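Local atomic coordinates of trans-4-hydroxy-L-proline dehydratase (Clostridioides difficile 70-100-2010, PDB entry 6VXC), a protein that uses a glycyl radical to dehydrate trans-4-hydroxy-L-proline to (S)-1-pyrroline-5-carboxylate, a step in the anaerobic breakdown of hydroxyproline. Residues V386-K391 and S417-G422; E768-P773 and L797-I802; D778-V783 and S787-N792. All blocks are in the same frame, centred on the assembly; numbering follows the deposited sequence.

Contact 1: V386-K391 and S417-G422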
ATOM      1  N   VAL A 386       7.454 -11.410  17.688  1.00 14.30           N
ATOM      2  CA  VAL A 386       7.419  -9.975  17.972  1.00 11.22           C
ATOM      3  C   VAL A 386       6.110  -9.348  17.478  1.00 12.41           C
ATOM      4  O   VAL A 386       5.556  -8.461  18.141  1.00 15.34           O
ATOM      5  CB  VAL A 386       8.661  -9.215  17.441  1.00 16.56           C
ATOM      6  CG1 VAL A 386       9.792 -10.127  16.979  1.00 15.79           C
ATOM      7  CG2 VAL A 386       8.305  -8.129  16.431  1.00 11.72           C
ATOM      8  N   MET A 387       5.579  -9.783  16.326  1.00 13.20           N
ATOM      9  CA  MET A 387       4.326  -9.164  15.888  1.00 11.19           C
ATOM     10  C   MET A 387       3.190  -9.511  16.850  1.00 11.90           C
ATOM     11  O   MET A 387       2.362  -8.651  17.181  1.00 12.80           O
ATOM     12  CB  MET A 387       3.985  -9.560  14.444  1.00 10.53           C
ATOM     13  CG  MET A 387       3.512 -10.983  14.238  1.00 11.84           C
ATOM     14  SD  MET A 387       2.851 -11.316  12.585  1.00 14.63           S
ATOM     15  CE  MET A 387       1.340 -10.338  12.627  1.00 10.46           C
ATOM     16  N   ASP A 388       3.188 -10.747  17.357  1.00 13.07           N
ATOM     17  CA  ASP A 388       2.220 -11.185  18.359  1.00 12.07           C
ATOM     18  C   ASP A 388       2.328 -10.337  19.625  1.00 13.87           C
ATOM     19  O   ASP A 388       1.348  -9.737  20.077  1.00 14.86           O
ATOM     20  CB  ASP A 388       2.490 -12.665  18.646  1.00 11.84           C
ATOM     21  CG  ASP A 388       1.390 -13.371  19.415  1.00 14.28           C
ATOM     22  OD1 ASP A 388       0.269 -12.837  19.565  1.00 17.16           O
ATOM     23  OD2 ASP A 388       1.672 -14.516  19.851  1.00 15.32           O
ATOM     24  N   GLU A 389       3.539 -10.220  20.174  1.00 12.09           N
ATOM     25  CA  GLU A 389       3.722  -9.457  21.406  1.00 12.21           C
ATOM     26  C   GLU A 389       3.404  -7.975  21.210  1.00 13.63           C
ATOM     27  O   GLU A 389       2.682  -7.377  22.011  1.00 15.27           O
ATOM     28  CB  GLU A 389       5.154  -9.615  21.921  1.00 14.52           C
ATOM     29  CG  GLU A 389       5.432  -8.775  23.181  1.00 13.20           C
ATOM     30  CD  GLU A 389       4.676  -9.282  24.407  1.00 13.97           C
ATOM     31  OE1 GLU A 389       4.548 -10.514  24.548  1.00 19.34           O
ATOM     32  OE2 GLU A 389       4.203  -8.455  25.208  1.00 14.81           O
ATOM     33  N   MET A 390       3.944  -7.358  20.155  1.00 14.60           N
ATOM     34  CA  MET A 390       3.866  -5.899  20.037  1.00 11.94           C
ATOM     35  C   MET A 390       2.457  -5.396  19.703  1.00 12.83           C
ATOM     36  O   MET A 390       2.074  -4.304  20.142  1.00 16.64           O
ATOM     37  CB  MET A 390       4.860  -5.406  18.985  1.00 11.13           C
ATOM     38  CG  MET A 390       6.334  -5.691  19.340  1.00 13.03           C
ATOM     39  SD  MET A 390       6.827  -5.148  20.993  1.00 18.45           S
ATOM     40  CE  MET A 390       7.016  -3.396  20.742  1.00 15.72           C
ATOM     41  N   LYS A 391       1.685  -6.158  18.941  1.00 13.71           N
ATOM     42  CA  LYS A 391       0.333  -5.789  18.525  1.00 12.83           C
ATOM     43  C   LYS A 391       0.266  -4.327  18.046  1.00 13.40           C
ATOM     44  O   LYS A 391      -0.523  -3.515  18.524  1.00 13.71           O
ATOM     45  CB  LYS A 391      -0.664  -6.057  19.655  1.00 13.14           C
ATOM     46  CG  LYS A 391      -2.130  -6.092  19.193  1.00 12.44           C
ATOM     47  CD  LYS A 391      -3.133  -6.360  20.328  1.00 13.26           C
ATOM     48  CE  LYS A 391      -4.565  -6.303  19.796  1.00 16.44           C
ATOM     49  NZ  LYS A 391      -5.606  -6.765  20.767  1.00 29.65           N
ATOM     50  N   SER A 417      -3.706 -14.677  13.959  1.00 10.19           N
ATOM     51  CA  SER A 417      -4.876 -14.139  13.258  1.00 10.87           C
ATOM     52  C   SER A 417      -6.143 -14.327  14.088  1.00 13.35           C
ATOM     53  O   SER A 417      -6.970 -13.411  14.208  1.00 12.75           O
ATOM     54  CB  SER A 417      -5.006 -14.820  11.887  1.00  8.55           C
ATOM     55  OG  SER A 417      -6.161 -14.413  11.165  1.00 13.06           O
ATOM     56  N   ARG A 418      -6.269 -15.488  14.734  1.00 11.13           N
ATOM     57  CA  ARG A 418      -7.460 -15.777  15.507  1.00 11.47           C
ATOM     58  C   ARG A 418      -7.621 -14.821  16.679  1.00 11.95           C
ATOM     59  O   ARG A 418      -8.733 -14.651  17.175  1.00 13.59           O
ATOM     60  CB  ARG A 418      -7.379 -17.227  16.006  1.00 14.84           C
ATOM     61  CG  ARG A 418      -8.455 -17.629  16.975  1.00 23.68           C
ATOM     62  CD  ARG A 418      -8.392 -19.124  17.306  1.00 19.68           C
ATOM     63  NE  ARG A 418      -7.240 -19.504  18.117  1.00 19.42           N
ATOM     64  CZ  ARG A 418      -7.084 -20.716  18.644  1.00 18.44           C
ATOM     65  NH1 ARG A 418      -6.021 -21.008  19.368  1.00 20.13           N
ATOM     66  NH2 ARG A 418      -8.005 -21.644  18.438  1.00 17.65           N
ATOM     67  N   LYS A 419      -6.553 -14.152  17.107  1.00 11.63           N
ATOM     68  CA  LYS A 419      -6.712 -13.181  18.183  1.00 10.61           C
ATOM     69  C   LYS A 419      -7.501 -11.944  17.754  1.00 12.37           C
ATOM     70  O   LYS A 419      -7.868 -11.139  18.610  1.00 14.52           O
ATOM     71  CB  LYS A 419      -5.343 -12.795  18.735  1.00 12.52           C
ATOM     72  CG  LYS A 419      -4.569 -13.991  19.306  1.00 15.50           C
ATOM     73  CD  LYS A 419      -3.266 -13.572  19.928  1.00 15.72           C
ATOM     74  CE  LYS A 419      -2.507 -14.795  20.430  1.00 15.56           C
ATOM     75  NZ  LYS A 419      -1.263 -14.425  21.155  1.00 18.75           N
ATOM     76  N   GLY A 420      -7.783 -11.775  16.471  1.00 13.21           N
ATOM     77  CA  GLY A 420      -8.797 -10.822  16.052  1.00 12.55           C
ATOM     78  C   GLY A 420      -8.355  -9.398  15.798  1.00 13.29           C
ATOM     79  O   GLY A 420      -9.210  -8.508  15.766  1.00 16.65           O
ATOM     80  N   TRP A 421      -7.058  -9.129  15.637  1.00 12.71           N
ATOM     81  CA  TRP A 421      -6.637  -7.793  15.232  1.00 10.06           C
ATOM     82  C   TRP A 421      -6.153  -7.739  13.786  1.00 11.05           C
ATOM     83  O   TRP A 421      -5.482  -6.785  13.396  1.00 16.15           O
ATOM     84  CB  TRP A 421      -5.587  -7.210  16.184  1.00 11.72           C
ATOM     85  CG  TRP A 421      -4.315  -7.959  16.349  1.00 12.29           C
ATOM     86  CD1 TRP A 421      -4.128  -9.082  17.092  1.00 12.08           C
ATOM     87  CD2 TRP A 421      -3.024  -7.606  15.822  1.00 11.09           C
ATOM     88  NE1 TRP A 421      -2.811  -9.470  17.044  1.00 14.09           N
ATOM     89  CE2 TRP A 421      -2.112  -8.583  16.268  1.00 11.82           C
ATOM     90  CE3 TRP A 421      -2.557  -6.565  15.008  1.00 12.71           C
ATOM     91  CZ2 TRP A 421      -0.753  -8.553  15.934  1.00 13.53           C
ATOM     92  CZ3 TRP A 421      -1.205  -6.534  14.673  1.00 11.19           C
ATOM     93  CH2 TRP A 421      -0.321  -7.517  15.144  1.00 11.42           C
ATOM     94  N   GLY A 422      -6.471  -8.736  12.996  1.00 12.14           N
ATOM     95  CA  GLY A 422      -6.299  -8.697  11.554  1.00  9.22           C
ATOM     96  C   GLY A 422      -5.010  -9.276  11.008  1.00 10.20           C
ATOM     97  O   GLY A 422      -5.038 -10.038  10.050  1.00 13.41           O
TER
HETATM   98  O   HOH W   1      -1.177 -10.467  19.249  1.00 15.36           O
HETATM   99  O   HOH W   2      -7.774  -8.227  19.445  1.00 23.01           O

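Contact 2: E768-P773 and L797-I802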
ATOM      1  N   GLU A 768     -20.876  -1.798  20.824  1.00 20.84           N
ATOM      2  CA  GLU A 768     -20.590  -1.027  22.029  1.00 21.49           C
ATOM      3  C   GLU A 768     -19.544   0.037  21.761  1.00 23.37           C
ATOM      4  O   GLU A 768     -19.648   1.163  22.265  1.00 22.94           O
ATOM      5  CB  GLU A 768     -20.121  -1.950  23.155  1.00 24.68           C
ATOM      6  CG  GLU A 768     -21.225  -2.402  24.090  1.00 35.60           C
ATOM      7  CD  GLU A 768     -21.982  -1.216  24.689  1.00 34.87           C
ATOM      8  OE1 GLU A 768     -23.218  -1.180  24.563  1.00 37.17           O
ATOM      9  OE2 GLU A 768     -21.327  -0.302  25.244  1.00 40.15           O
ATOM     10  N   ALA A 769     -18.525  -0.298  20.967  1.00 19.60           N
ATOM     11  CA  ALA A 769     -17.488   0.682  20.674  1.00 18.41           C
ATOM     12  C   ALA A 769     -18.046   1.882  19.921  1.00 18.69           C
ATOM     13  O   ALA A 769     -17.527   2.990  20.063  1.00 21.04           O
ATOM     14  CB  ALA A 769     -16.354   0.038  19.881  1.00 18.85           C
ATOM     15  N   GLN A 770     -19.079   1.680  19.098  1.00 20.88           N
ATOM     16  CA  GLN A 770     -19.715   2.814  18.425  1.00 22.21           C
ATOM     17  C   GLN A 770     -20.439   3.716  19.419  1.00 23.76           C
ATOM     18  O   GLN A 770     -20.469   4.936  19.239  1.00 23.66           O
ATOM     19  CB  GLN A 770     -20.695   2.332  17.359  1.00 21.31           C
ATOM     20  CG  GLN A 770     -20.056   1.650  16.180  1.00 21.35           C
ATOM     21  CD  GLN A 770     -21.083   1.244  15.135  1.00 21.71           C
ATOM     22  OE1 GLN A 770     -22.125   0.679  15.464  1.00 23.92           O
ATOM     23  NE2 GLN A 770     -20.795   1.538  13.869  1.00 20.33           N
ATOM     24  N   LYS A 771     -21.057   3.131  20.453  1.00 23.37           N
ATOM     25  CA  LYS A 771     -21.775   3.942  21.433  1.00 26.77           C
ATOM     26  C   LYS A 771     -20.837   4.651  22.389  1.00 24.37           C
ATOM     27  O   LYS A 771     -21.138   5.764  22.820  1.00 26.82           O
ATOM     28  CB  LYS A 771     -22.748   3.107  22.264  1.00 22.76           C
ATOM     29  CG  LYS A 771     -23.937   2.515  21.543  1.00 26.76           C
ATOM     30  CD  LYS A 771     -24.517   1.414  22.423  1.00 38.66           C
ATOM     31  CE  LYS A 771     -24.983   1.999  23.774  1.00 44.84           C
ATOM     32  NZ  LYS A 771     -25.117   0.988  24.882  1.00 42.07           N
ATOM     33  N   ASN A 772     -19.726   4.019  22.752  1.00 22.55           N
ATOM     34  CA  ASN A 772     -18.808   4.545  23.763  1.00 27.66           C
ATOM     35  C   ASN A 772     -17.383   4.350  23.281  1.00 21.45           C
ATOM     36  O   ASN A 772     -16.651   3.497  23.785  1.00 23.27           O
ATOM     37  CB  ASN A 772     -19.029   3.856  25.114  1.00 30.16           C
ATOM     38  CG  ASN A 772     -20.373   4.199  25.749  1.00 33.53           C
ATOM     39  OD1 ASN A 772     -21.233   3.326  25.925  1.00 35.21           O
ATOM     40  ND2 ASN A 772     -20.545   5.463  26.129  1.00 33.69           N
ATOM     41  N   PRO A 773     -16.953   5.143  22.304  1.00 24.93           N
ATOM     42  CA  PRO A 773     -15.616   4.935  21.731  1.00 22.37           C
ATOM     43  C   PRO A 773     -14.498   5.025  22.750  1.00 24.42           C
ATOM     44  O   PRO A 773     -13.484   4.333  22.609  1.00 22.75           O
ATOM     45  CB  PRO A 773     -15.508   6.054  20.683  1.00 21.14           C
ATOM     46  CG  PRO A 773     -16.904   6.499  20.452  1.00 22.01           C
ATOM     47  CD  PRO A 773     -17.657   6.278  21.691  1.00 20.97           C
ATOM     48  N   LEU A 797     -17.682   3.177   7.283  1.00 14.59           N
ATOM     49  CA  LEU A 797     -16.716   2.088   7.177  1.00 13.86           C
ATOM     50  C   LEU A 797     -16.885   1.088   8.317  1.00 13.93           C
ATOM     51  O   LEU A 797     -16.838  -0.125   8.099  1.00 14.04           O
ATOM     52  CB  LEU A 797     -15.298   2.658   7.163  1.00 11.88           C
ATOM     53  CG  LEU A 797     -14.127   1.667   7.106  1.00 11.11           C
ATOM     54  CD1 LEU A 797     -14.313   0.614   5.996  1.00 10.20           C
ATOM     55  CD2 LEU A 797     -12.832   2.431   6.921  1.00  8.73           C
ATOM     56  N   GLN A 798     -17.094   1.580   9.537  1.00 14.96           N
ATOM     57  CA  GLN A 798     -17.404   0.691  10.649  1.00 14.06           C
ATOM     58  C   GLN A 798     -18.577  -0.219  10.316  1.00 14.77           C
ATOM     59  O   GLN A 798     -18.519  -1.437  10.531  1.00 13.83           O
ATOM     60  CB  GLN A 798     -17.718   1.505  11.901  1.00 11.53           C
ATOM     61  CG  GLN A 798     -16.540   2.239  12.489  1.00 11.80           C
ATOM     62  CD  GLN A 798     -16.954   3.047  13.705  1.00 14.11           C
ATOM     63  OE1 GLN A 798     -18.145   3.248  13.939  1.00 15.22           O
ATOM     64  NE2 GLN A 798     -15.976   3.498  14.493  1.00 14.01           N
ATOM     65  N   ASP A 799     -19.664   0.366   9.800  1.00 14.05           N
ATOM     66  CA  ASP A 799     -20.838  -0.426   9.460  1.00 11.95           C
ATOM     67  C   ASP A 799     -20.576  -1.381   8.301  1.00 12.03           C
ATOM     68  O   ASP A 799     -21.216  -2.434   8.217  1.00 14.59           O
ATOM     69  CB  ASP A 799     -22.021   0.498   9.136  1.00 14.06           C
ATOM     70  CG  ASP A 799     -22.584   1.194  10.383  1.00 18.62           C
ATOM     71  OD1 ASP A 799     -22.196   0.811  11.505  1.00 20.37           O
ATOM     72  OD2 ASP A 799     -23.416   2.109  10.233  1.00 21.25           O
ATOM     73  N   GLU A 800     -19.687  -1.021   7.374  1.00 13.09           N
ATOM     74  CA  GLU A 800     -19.331  -1.956   6.312  1.00 13.53           C
ATOM     75  C   GLU A 800     -18.699  -3.210   6.913  1.00 13.53           C
ATOM     76  O   GLU A 800     -19.129  -4.333   6.635  1.00 14.43           O
ATOM     77  CB  GLU A 800     -18.389  -1.266   5.312  1.00 12.30           C
ATOM     78  CG  GLU A 800     -18.085  -2.049   4.022  1.00 10.34           C
ATOM     79  CD  GLU A 800     -16.936  -3.066   4.179  1.00  9.83           C
ATOM     80  OE1 GLU A 800     -17.184  -4.280   4.083  1.00 14.14           O
ATOM     81  OE2 GLU A 800     -15.783  -2.646   4.392  1.00 15.29           O
ATOM     82  N   ILE A 801     -17.740  -3.020   7.819  1.00 11.35           N
ATOM     83  CA  ILE A 801     -17.042  -4.146   8.447  1.00 13.84           C
ATOM     84  C   ILE A 801     -18.009  -5.013   9.248  1.00 11.91           C
ATOM     85  O   ILE A 801     -17.967  -6.247   9.176  1.00 13.25           O
ATOM     86  CB  ILE A 801     -15.894  -3.623   9.332  1.00 12.08           C
ATOM     87  CG1 ILE A 801     -14.807  -2.990   8.451  1.00 14.46           C
ATOM     88  CG2 ILE A 801     -15.354  -4.742  10.277  1.00 13.59           C
ATOM     89  CD1 ILE A 801     -13.833  -2.134   9.189  1.00 10.96           C
ATOM     90  N   ILE A 802     -18.897  -4.380  10.014  1.00 12.09           N
ATOM     91  CA  ILE A 802     -19.870  -5.109  10.820  1.00 12.35           C
ATOM     92  C   ILE A 802     -20.817  -5.924   9.945  1.00 14.01           C
ATOM     93  O   ILE A 802     -21.322  -6.968  10.370  1.00 13.40           O
ATOM     94  CB  ILE A 802     -20.661  -4.130  11.713  1.00 12.81           C
ATOM     95  CG1 ILE A 802     -19.745  -3.489  12.759  1.00 16.19           C
ATOM     96  CG2 ILE A 802     -21.835  -4.850  12.356  1.00 16.12           C
ATOM     97  CD1 ILE A 802     -20.352  -2.287  13.484  1.00 17.29           C
TER
HETATM   98  O   HOH W   3     -15.896   4.285  17.481  1.00 24.14           O
HETATM   99  O   HOH W   4     -24.113  -0.311  13.578  1.00 28.51           O

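Contact 3: D778-V783 and S787-N792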
ATOM      1  N   ASP A 778      -8.446   0.709  22.302  1.00 20.21           N
ATOM      2  CA  ASP A 778      -7.513  -0.339  21.910  1.00 23.21           C
ATOM      3  C   ASP A 778      -8.063  -1.279  20.844  1.00 19.49           C
ATOM      4  O   ASP A 778      -7.320  -2.126  20.351  1.00 19.38           O
ATOM      5  CB  ASP A 778      -7.115  -1.172  23.141  1.00 28.57           C
ATOM      6  CG  ASP A 778      -6.268  -0.387  24.136  1.00 38.86           C
ATOM      7  OD1 ASP A 778      -5.690   0.659  23.750  1.00 41.98           O
ATOM      8  OD2 ASP A 778      -6.215  -0.801  25.317  1.00 47.86           O
ATOM      9  N   LEU A 779      -9.323  -1.138  20.462  1.00 18.09           N
ATOM     10  CA  LEU A 779      -9.957  -2.108  19.582  1.00 15.86           C
ATOM     11  C   LEU A 779      -9.430  -1.940  18.162  1.00 15.57           C
ATOM     12  O   LEU A 779      -9.537  -0.859  17.584  1.00 16.67           O
ATOM     13  CB  LEU A 779     -11.467  -1.920  19.621  1.00 18.38           C
ATOM     14  CG  LEU A 779     -12.314  -2.782  18.697  1.00 15.38           C
ATOM     15  CD1 LEU A 779     -12.128  -4.259  19.026  1.00 14.95           C
ATOM     16  CD2 LEU A 779     -13.764  -2.347  18.792  1.00 22.04           C
ATOM     17  N   ILE A 780      -8.870  -3.011  17.605  1.00 14.54           N
ATOM     18  CA  ILE A 780      -8.287  -3.031  16.266  1.00 13.66           C
ATOM     19  C   ILE A 780      -9.024  -4.068  15.426  1.00 14.34           C
ATOM     20  O   ILE A 780      -9.338  -5.154  15.920  1.00 13.74           O
ATOM     21  CB  ILE A 780      -6.779  -3.352  16.327  1.00 14.54           C
ATOM     22  CG1 ILE A 780      -6.025  -2.230  17.057  1.00 14.89           C
ATOM     23  CG2 ILE A 780      -6.223  -3.661  14.930  1.00 12.31           C
ATOM     24  CD1 ILE A 780      -4.591  -2.574  17.396  1.00 14.13           C
ATOM     25  N   VAL A 781      -9.340  -3.721  14.173  1.00 13.57           N
ATOM     26  CA  VAL A 781      -9.994  -4.649  13.249  1.00 12.72           C
ATOM     27  C   VAL A 781      -9.268  -4.629  11.909  1.00 13.30           C
ATOM     28  O   VAL A 781      -8.452  -3.750  11.626  1.00 15.36           O
ATOM     29  CB  VAL A 781     -11.502  -4.354  13.037  1.00 12.03           C
ATOM     30  CG1 VAL A 781     -12.271  -4.506  14.326  1.00 16.83           C
ATOM     31  CG2 VAL A 781     -11.709  -2.992  12.441  1.00 10.81           C
ATOM     32  N   ARG A 782      -9.588  -5.622  11.080  1.00 10.40           N
ATOM     33  CA  ARG A 782      -9.069  -5.707   9.723  1.00  9.85           C
ATOM     34  C   ARG A 782      -9.970  -4.916   8.783  1.00  9.70           C
ATOM     35  O   ARG A 782     -11.179  -5.125   8.762  1.00 10.23           O
ATOM     36  CB  ARG A 782      -8.980  -7.163   9.259  1.00 10.29           C
ATOM     37  CG  ARG A 782      -8.108  -7.363   8.020  1.00 10.86           C
ATOM     38  CD  ARG A 782      -6.638  -7.052   8.331  1.00  9.48           C
ATOM     39  NE  ARG A 782      -5.787  -7.218   7.165  1.00  9.29           N
ATOM     40  CZ  ARG A 782      -4.459  -7.120   7.171  1.00 10.79           C
ATOM     41  NH1 ARG A 782      -3.775  -7.300   6.047  1.00 11.32           N
ATOM     42  NH2 ARG A 782      -3.810  -6.861   8.300  1.00  9.92           N
ATOM     43  N   VAL A 783      -9.373  -4.013   8.014  1.00 13.02           N
ATOM     44  CA  VAL A 783     -10.113  -3.188   7.064  1.00 10.99           C
ATOM     45  C   VAL A 783      -9.992  -3.835   5.692  1.00  9.03           C
ATOM     46  O   VAL A 783     -10.835  -4.643   5.324  1.00 12.37           O
ATOM     47  CB  VAL A 783      -9.616  -1.731   7.096  1.00 11.34           C
ATOM     48  CG1 VAL A 783     -10.405  -0.879   6.132  1.00 10.06           C
ATOM     49  CG2 VAL A 783      -9.783  -1.182   8.494  1.00 10.90           C
ATOM     50  N   SER A 787      -4.670  -3.447   9.109  1.00 10.62           N
ATOM     51  CA  SER A 787      -5.428  -3.334  10.346  1.00 11.90           C
ATOM     52  C   SER A 787      -5.375  -1.903  10.850  1.00 10.98           C
ATOM     53  O   SER A 787      -4.417  -1.170  10.586  1.00 13.70           O
ATOM     54  CB  SER A 787      -4.890  -4.290  11.425  1.00 11.66           C
ATOM     55  OG  SER A 787      -4.962  -5.633  10.990  1.00 13.89           O
ATOM     56  N   ASP A 788      -6.421  -1.500  11.559  1.00 13.67           N
ATOM     57  CA  ASP A 788      -6.494  -0.142  12.078  1.00 12.74           C
ATOM     58  C   ASP A 788      -7.372  -0.130  13.318  1.00 12.49           C
ATOM     59  O   ASP A 788      -8.176  -1.030  13.532  1.00 15.60           O
ATOM     60  CB  ASP A 788      -7.044   0.834  11.017  1.00 13.47           C
ATOM     61  CG  ASP A 788      -6.521   2.261  11.194  1.00 14.97           C
ATOM     62  OD1 ASP A 788      -6.068   2.609  12.309  1.00 15.33           O
ATOM     63  OD2 ASP A 788      -6.568   3.032  10.201  1.00 19.39           O
ATOM     64  N   HIS A 789      -7.225   0.914  14.125  1.00 12.36           N
ATOM     65  CA  HIS A 789      -8.144   1.109  15.237  1.00 13.56           C
ATOM     66  C   HIS A 789      -9.552   1.371  14.723  1.00 14.25           C
ATOM     67  O   HIS A 789      -9.753   2.164  13.801  1.00 14.28           O
ATOM     68  CB  HIS A 789      -7.681   2.268  16.118  1.00 17.32           C
ATOM     69  CG  HIS A 789      -6.515   1.927  16.986  1.00 20.66           C
ATOM     70  ND1 HIS A 789      -5.211   2.107  16.583  1.00 22.86           N
ATOM     71  CD2 HIS A 789      -6.455   1.386  18.225  1.00 19.36           C
ATOM     72  CE1 HIS A 789      -4.397   1.699  17.539  1.00 22.18           C
ATOM     73  NE2 HIS A 789      -5.126   1.262  18.550  1.00 24.73           N
ATOM     74  N   PHE A 790     -10.518   0.647  15.295  1.00 14.90           N
ATOM     75  CA  PHE A 790     -11.922   0.824  14.961  1.00 13.19           C
ATOM     76  C   PHE A 790     -12.357   2.284  15.086  1.00 13.32           C
ATOM     77  O   PHE A 790     -13.102   2.788  14.242  1.00 13.39           O
ATOM     78  CB  PHE A 790     -12.758  -0.105  15.860  1.00 14.02           C
ATOM     79  CG  PHE A 790     -14.231  -0.108  15.564  1.00 14.39           C
ATOM     80  CD1 PHE A 790     -14.728  -0.755  14.448  1.00 14.55           C
ATOM     81  CD2 PHE A 790     -15.132   0.468  16.456  1.00 13.19           C
ATOM     82  CE1 PHE A 790     -16.095  -0.771  14.183  1.00 14.91           C
ATOM     83  CE2 PHE A 790     -16.499   0.444  16.210  1.00 13.13           C
ATOM     84  CZ  PHE A 790     -16.981  -0.167  15.078  1.00 13.42           C
ATOM     85  N   ASN A 791     -11.857   2.987  16.101  1.00 15.19           N
ATOM     86  CA  ASN A 791     -12.189   4.390  16.326  1.00 17.91           C
ATOM     87  C   ASN A 791     -11.617   5.329  15.261  1.00 17.84           C
ATOM     88  O   ASN A 791     -12.011   6.497  15.231  1.00 17.91           O
ATOM     89  CB  ASN A 791     -11.690   4.858  17.707  1.00 17.64           C
ATOM     90  CG  ASN A 791     -12.518   4.309  18.861  1.00 20.88           C
ATOM     91  OD1 ASN A 791     -13.613   3.775  18.667  1.00 19.61           O
ATOM     92  ND2 ASN A 791     -12.016   4.495  20.085  1.00 22.97           N
ATOM     93  N   ASN A 792     -10.676   4.879  14.429  1.00 17.05           N
ATOM     94  CA  ASN A 792     -10.170   5.692  13.324  1.00 15.55           C
ATOM     95  C   ASN A 792     -11.049   5.614  12.084  1.00 16.45           C
ATOM     96  O   ASN A 792     -10.735   6.260  11.085  1.00 20.84           O
ATOM     97  CB  ASN A 792      -8.749   5.278  12.934  1.00 15.57           C
ATOM     98  CG  ASN A 792      -7.707   5.793  13.910  1.00 18.87           C
ATOM     99  OD1 ASN A 792      -7.937   6.758  14.622  1.00 19.17           O
ATOM    100  ND2 ASN A 792      -6.544   5.154  13.928  1.00 20.40           N
TER
HETATM  101  O   HOH W   5     -10.374   1.691  18.391  1.00 16.03           O

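Contact 1: V386-K391 and S417-G422
Lys391 and Trp421 lie opposite each other with their CA atoms 8.0 Å apart, in the two segments of one chain that include the ends of helices 378-390 and 407-418; Lys391 and Gly420 both take positive phi there. At this spacing side chains and waters do the joining. The extended Lys391 side chain and Trp421 slide past each other in opposite directions, and Lys391 CG sits over one face of the indole as a CH-pi contact, 3.8 Å from the centroid of the five-membered ring. Trp421 also meets the other backbone, with CZ2 3.4 Å from Met387 O, while Met387 CE packs against CH2 of the same ring. The two helices illustrate successive beta-alpha-beta crossovers: 378-390 and 407-418 link the parallel strands 362-366, 396-401 and 426-428, and their C-terminal ends meet here. Farther out, Lys419 reaches with an extended chain to Asp388, crossing it at about a right angle, and its NZ forms a salt bridge of 2.7 Å with OD1 on the syn lone pair. Asp388 OD2 is held by Arg412, so the carboxylate is gripped by two cations. One water accepts from Trp421 NE1 at 2.9 Å and donates to Asp388 O; a second accepts from Lys391 NZ and donates to Lys419 O.

Contact 2: E768-P773 and L797-I802
Gln770 and Gln798 take the same first torsion, with CG anti to the carbonyl carbon (chi1 -68° and -69°); both chains extend beyond CG, and the two side chains slide past each other in opposite directions. The outcome shows how a single primary amide can tie two helices together. Both N-H bonds of Gln770 NE2 are spent across the contact: one goes to Gln798 OE1 at 3.2 Å, the other to Asp799 OD1 at 2.8 Å. Each acceptor lies close to the plane of the donating amide. The carboxylate of Asp799 is turned 75° against that amide and is met on the syn side, somewhat out of its own plane; its OD2 pairs with Arg795. Gln798 NE2 in turn is bound to Phe790 O and to a water that makes a weak bond to Ala769 O. Another water bridges Gln770 OE1, at 2.9 Å, to Asp799 OD1. Ile802 CD1 supplies the apolar neighbour, 3.9 Å from Gln770 NE2, and belongs to a side chain that also packs on Leu766 and Leu767. Polar linkage of this kind joins helices 763-771 and 795-803, which precede and follow the hairpin of strands 780-782 and 787-789 in the C-terminal glycyl radical domain.

Contact 3: D778-V783 and S787-N792
Ile780 and His789 form an antiparallel non-hydrogen-bonded pair, and their side chains rise on the same face of the two-stranded sheet. There Ile780 CG1 lies over the imidazole, 4.0 Å from its centroid and offset toward the rim, a CH-pi contact. Farther along this face Arg782 bends at chi2 (66°), which turns its guanidinium back to Ser787; NH2 meets OG at 3.2 Å near the guanidinium plane. Both groups have further partners: Arg782 NH1 hydrogen-bonds to Gln757 OE1, and Ser787 OG to Trp421 O. Val781 and Asp788 point to the opposite face and share two backbone bonds, Val781 N to Asp788 O and Asp788 N to Val781 O, each 3.0 Å. Beyond the strand pairs, Phe790 N bonds to Leu779 O at 2.9 Å. Leu779 and Phe790 then run side by side in the same direction, with Leu779 CD2 3.8 Å from Phe790 CB, while Val781 CG2 approaches the ring edge. Asp788 OD1 accepts from Asn792 ND2 at 3.1 Å, and OD2 is bound to Thr356 OG1. This is a worked example of a beta hairpin framing the glycyl radical site: Gly785, where the activated enzyme stores the radical, absent in this structure, lies in the short connection between the strands, and the backbone ladder and buried polar bonds are consistent with holding it in place.

Contact 3 is the middle term of the set: its centre is 12 Å from that of contact 1 and 10 Å from that of contact 2, whereas contacts 1 and 2 do not touch and stay about 9 Å apart at their nearest atoms. On one side Gly422 CA packs on Arg782 CD at 3.6 Å. On the other, Ala769 CB lies 3.7 Å from Phe790 CD2, and Pro773 O is 2.9 Å from Asn791 ND2, a probable hydrogen bond. Along the sequence, contact 3 is nested within the loop of chain closed by contact 2. Only contact 3 comes near the active site: the Arg782 side chain is about 7 Å from that of Cys454, the radical-forming cysteine by similarity to relatives.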